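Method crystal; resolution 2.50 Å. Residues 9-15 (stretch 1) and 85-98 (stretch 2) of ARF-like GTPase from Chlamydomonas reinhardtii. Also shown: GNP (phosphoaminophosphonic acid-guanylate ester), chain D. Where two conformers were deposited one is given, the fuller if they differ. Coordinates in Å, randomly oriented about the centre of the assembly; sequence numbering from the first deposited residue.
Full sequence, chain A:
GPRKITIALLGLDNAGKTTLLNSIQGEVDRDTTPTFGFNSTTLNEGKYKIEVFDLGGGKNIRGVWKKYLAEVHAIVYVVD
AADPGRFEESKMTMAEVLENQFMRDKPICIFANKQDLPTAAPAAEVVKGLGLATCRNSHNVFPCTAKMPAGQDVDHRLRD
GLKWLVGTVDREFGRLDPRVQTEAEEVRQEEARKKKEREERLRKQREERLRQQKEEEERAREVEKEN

Stretch 1, residues 9-15: LLGLDNA
Stretch 2 (85-98) GRFEESKMTMAEVL

A loop beside a nucleotide can pack on a helix through a mix of apolar, ionic and water-mediated contacts, as in this ARF-like GTPase. Leu-9 and Leu-10 are extended strand residues; Leu-9 (phi/psi -102/108) does not reach the helix that starts at Phe-87 and runs on past Leu-98, whereas Leu-10 (-122/173; chi1 m, chi2 t) points toward it and places CD1 4.1 Å from Val-97 CG2, a purely apolar contact. Gly-11 follows at 136/164, where a CB would jam against the preceding carbonyl oxygen.

Leu-12 (-68/161; m, t) is the centre of the contact, with Leu-12 CA 6.3 Å from Ser-90 CA. The side chain points toward the helix, and its closest approaches are Leu-12 CD1 to Glu-89 CG, 3.3 Å, and Leu-12 CD2 to Thr-93 OG1, 3.4 Å. That hydroxyl (chi1 m) is already committed, Thr-93 OG1 donating to Glu-89 O at 2.8 Å. The backbone is tied in by water, which accepts from Leu-12 N at 2.9 Å and lies 2.6 Å from Ser-90 OG (chi1 t).

Leu-12 also opens a type II turn closed by Ala-15 N to Leu-12 O, 3.2 Å. Within it Asp-13 (-55/143) has a sideways CB, but chi1 p brings the carboxylate into a salt bridge with Arg-86, which lies in the 3-10 segment before the helix. Arg-86 NH1 donates to Asp-13 OD1 at 3.3 Å, and NH2 to OD2 at 2.9 Å, the latter bond weak. Leu-12 CD1 covers one face of the guanidinium, while Arg-86 NH1 also forms a salt bridge and hydrogen bond with Glu-89 OE2 at 2.6 Å (Glu-89 chi1 p, chi2 t), so one arginine joins acids from both stretches.

Asn-14 (81/0) adds a marginal contact, CB to Arg-86 NH2 at 4.1 Å, and its N approaches GNP N3B at 3.1 Å. Ala-15 (-69/-34) leaves the helix untouched; its N lies 3.4 Å from GNP O2B.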

# COMPACT_ATOMS: atom_id res chain seq x y z
N LEU A 9 1.97 2.75 1.55
CA LEU A 9 0.91 2.84 0.51
C LEU A 9 1.64 3.10 -0.79
O LEU A 9 2.21 4.17 -0.98
CB LEU A 9 -0.01 4.00 0.89
CG LEU A 9 -1.41 4.27 0.36
CD1 LEU A 9 -2.21 3.01 0.09
CD2 LEU A 9 -2.14 5.21 1.32
N LEU A 10 1.69 2.10 -1.65
CA LEU A 10 2.51 2.15 -2.84
C LEU A 10 1.63 1.95 -4.06
O LEU A 10 0.44 1.66 -3.94
CB LEU A 10 3.55 1.04 -2.77
CG LEU A 10 4.51 1.00 -1.57
CD1 LEU A 10 5.44 -0.17 -1.76
CD2 LEU A 10 5.26 2.30 -1.44
N GLY A 11 2.23 2.11 -5.24
CA GLY A 11 1.51 2.05 -6.51
C GLY A 11 1.96 3.18 -7.42
O GLY A 11 2.53 4.13 -6.95
N LEU A 12 1.66 3.08 -8.71
CA LEU A 12 2.19 4.04 -9.68
C LEU A 12 1.55 5.40 -9.44
O LEU A 12 0.48 5.52 -8.81
CB LEU A 12 1.85 3.61 -11.11
CG LEU A 12 2.38 2.28 -11.65
CD1 LEU A 12 1.94 2.10 -13.10
CD2 LEU A 12 3.90 2.15 -11.51
N ASP A 13 2.20 6.43 -9.98
CA ASP A 13 1.60 7.74 -9.96
C ASP A 13 0.22 7.65 -10.62
O ASP A 13 -0.00 6.87 -11.53
CB ASP A 13 2.49 8.74 -10.68
CG ASP A 13 2.69 8.40 -12.13
OD1 ASP A 13 3.45 7.44 -12.39
OD2 ASP A 13 2.10 9.08 -13.01
N ASN A 14 -0.72 8.40 -10.07
CA ASN A 14 -2.06 8.50 -10.58
C ASN A 14 -3.00 7.36 -10.17
O ASN A 14 -4.19 7.37 -10.50
CB ASN A 14 -2.05 8.70 -12.11
CG ASN A 14 -3.31 9.39 -12.60
OD1 ASN A 14 -3.65 10.48 -12.12
ND2 ASN A 14 -4.02 8.77 -13.56
N ALA A 15 -2.50 6.40 -9.41
CA ALA A 15 -3.28 5.23 -9.05
C ALA A 15 -4.43 5.60 -8.09
O ALA A 15 -5.56 5.00 -8.16
CB ALA A 15 -2.40 4.17 -8.43
N GLY A 85 -3.48 0.26 -19.75
CA GLY A 85 -2.26 0.62 -20.42
C GLY A 85 -1.08 0.58 -19.48
O GLY A 85 0.05 0.40 -19.95
N ARG A 86 -1.32 0.73 -18.16
CA ARG A 86 -0.24 0.82 -17.22
C ARG A 86 -0.06 -0.43 -16.40
O ARG A 86 0.80 -0.49 -15.49
CB ARG A 86 -0.45 2.04 -16.34
CG ARG A 86 -0.38 3.34 -17.11
CD ARG A 86 0.85 4.15 -16.71
NE ARG A 86 0.51 5.19 -15.77
CZ ARG A 86 1.35 5.79 -14.95
NH1 ARG A 86 2.64 5.49 -14.93
NH2 ARG A 86 0.88 6.72 -14.13
N PHE A 87 -0.85 -1.45 -16.70
CA PHE A 87 -0.78 -2.69 -15.91
C PHE A 87 0.59 -3.28 -15.96
O PHE A 87 1.08 -3.77 -14.95
CB PHE A 87 -1.80 -3.72 -16.37
CG PHE A 87 -3.21 -3.48 -15.90
CD1 PHE A 87 -3.56 -2.37 -15.09
CD2 PHE A 87 -4.22 -4.35 -16.27
CE1 PHE A 87 -4.88 -2.17 -14.68
CE2 PHE A 87 -5.55 -4.12 -15.88
CZ PHE A 87 -5.86 -3.03 -15.07
N GLU A 88 1.24 -3.25 -17.11
CA GLU A 88 2.54 -3.91 -17.21
C GLU A 88 3.61 -3.19 -16.39
O GLU A 88 4.42 -3.86 -15.76
CB GLU A 88 2.98 -4.10 -18.66
CG GLU A 88 4.10 -5.13 -18.80
CD GLU A 88 3.58 -6.56 -18.79
OE1 GLU A 88 2.35 -6.73 -18.66
OE2 GLU A 88 4.38 -7.50 -18.92
N GLU A 89 3.62 -1.84 -16.37
CA GLU A 89 4.59 -1.17 -15.51
C GLU A 89 4.23 -1.32 -14.03
O GLU A 89 5.13 -1.38 -13.18
CB GLU A 89 4.89 0.29 -15.85
CG GLU A 89 3.78 1.27 -15.72
CD GLU A 89 4.29 2.73 -15.65
OE1 GLU A 89 5.24 3.06 -14.89
OE2 GLU A 89 3.70 3.57 -16.37
N SER A 90 2.95 -1.42 -13.72
CA SER A 90 2.57 -1.63 -12.34
C SER A 90 3.04 -3.02 -11.93
O SER A 90 3.53 -3.19 -10.82
CB SER A 90 1.05 -1.47 -12.13
OG SER A 90 0.74 -1.24 -10.76
N LYS A 91 2.90 -3.99 -12.81
CA LYS A 91 3.42 -5.33 -12.56
C LYS A 91 4.95 -5.33 -12.31
O LYS A 91 5.44 -6.00 -11.40
CB LYS A 91 3.03 -6.25 -13.73
CG LYS A 91 3.59 -7.67 -13.69
CD LYS A 91 3.21 -8.45 -14.97
CE LYS A 91 4.06 -9.69 -15.17
NZ LYS A 91 4.03 -10.18 -16.58
N MET A 92 5.71 -4.60 -13.13
CA MET A 92 7.16 -4.59 -12.96
C MET A 92 7.49 -3.87 -11.66
O MET A 92 8.44 -4.22 -10.97
CB MET A 92 7.85 -3.90 -14.13
CG MET A 92 7.72 -4.63 -15.47
SD MET A 92 8.79 -3.98 -16.78
CE MET A 92 9.23 -2.32 -16.21
N THR A 93 6.69 -2.87 -11.33
CA THR A 93 6.97 -2.07 -10.15
C THR A 93 6.72 -2.88 -8.88
O THR A 93 7.51 -2.85 -7.91
CB THR A 93 6.11 -0.80 -10.16
OG1 THR A 93 6.52 0.02 -11.26
CG2 THR A 93 6.30 -0.06 -8.96
N MET A 94 5.64 -3.63 -8.89
CA MET A 94 5.36 -4.50 -7.77
C MET A 94 6.41 -5.60 -7.69
O MET A 94 6.89 -5.91 -6.61
CB MET A 94 3.96 -5.11 -7.87
CG MET A 94 3.56 -5.78 -6.56
SD MET A 94 1.77 -6.10 -6.45
CE MET A 94 1.65 -7.05 -7.93
N ALA A 95 6.79 -6.16 -8.82
CA ALA A 95 7.84 -7.19 -8.83
C ALA A 95 9.09 -6.70 -8.06
O ALA A 95 9.59 -7.38 -7.17
CB ALA A 95 8.19 -7.59 -10.26
N GLU A 96 9.57 -5.50 -8.40
CA GLU A 96 10.70 -4.92 -7.72
C GLU A 96 10.53 -4.88 -6.19
O GLU A 96 11.47 -5.16 -5.44
CB GLU A 96 10.94 -3.50 -8.22
CG GLU A 96 12.02 -3.36 -9.29
CD GLU A 96 13.04 -2.28 -8.93
OE1 GLU A 96 12.65 -1.26 -8.27
OE2 GLU A 96 14.24 -2.46 -9.30
N VAL A 97 9.33 -4.50 -5.74
CA VAL A 97 9.06 -4.45 -4.33
C VAL A 97 9.14 -5.86 -3.77
O VAL A 97 9.80 -6.11 -2.78
CB VAL A 97 7.65 -3.86 -4.06
CG1 VAL A 97 7.24 -4.10 -2.62
CG2 VAL A 97 7.62 -2.37 -4.38
N LEU A 98 8.49 -6.80 -4.42
CA LEU A 98 8.47 -8.17 -3.92
C LEU A 98 9.85 -8.85 -3.89
O LEU A 98 10.10 -9.67 -3.00
CB LEU A 98 7.48 -9.03 -4.74
CG LEU A 98 6.00 -8.64 -4.71
CD1 LEU A 98 5.28 -9.61 -5.65
CD2 LEU A 98 5.39 -8.61 -3.32
PG GNP D . 1.14 10.21 -6.88
O1G GNP D . 1.00 11.11 -5.54
O2G GNP D . 1.66 8.77 -6.54
O3G GNP D . 1.98 11.03 -7.88
N3B GNP D . -0.44 9.93 -7.44
PB GNP D . -1.56 9.30 -6.35
O1B GNP D . -1.35 9.85 -4.84
O2B GNP D . -1.47 7.81 -6.45
O3A GNP D . -2.92 9.80 -7.00
PA GNP D . -4.03 10.75 -6.37
O1A GNP D . -3.34 12.05 -6.37
O2A GNP D . -4.52 10.09 -5.12
O5' GNP D . -5.13 10.63 -7.52
C5' GNP D . -4.73 10.83 -8.90
C4' GNP D . -5.93 11.36 -9.73
O4' GNP D . -6.92 10.33 -9.72
C3' GNP D . -6.65 12.54 -9.11
O3' GNP D . -7.42 13.28 -10.05
C2' GNP D . -7.69 11.91 -8.25
O2' GNP D . -8.81 12.70 -8.00
C1' GNP D . -8.13 10.78 -9.14
N9 GNP D . -8.82 9.67 -8.48
C8 GNP D . -8.38 9.04 -7.39
N7 GNP D . -9.19 8.03 -7.07
C5 GNP D . -10.18 8.01 -7.97
C6 GNP D . -11.38 7.17 -8.16
O6 GNP D . -11.66 6.24 -7.38
N1 GNP D . -12.14 7.43 -9.20
C2 GNP D . -11.87 8.44 -10.08
N2 GNP D . -12.73 8.62 -11.08
N3 GNP D . -10.79 9.26 -9.98
C4 GNP D . -9.94 9.10 -8.91
O HOH W 1 -0.16 0.97 -9.67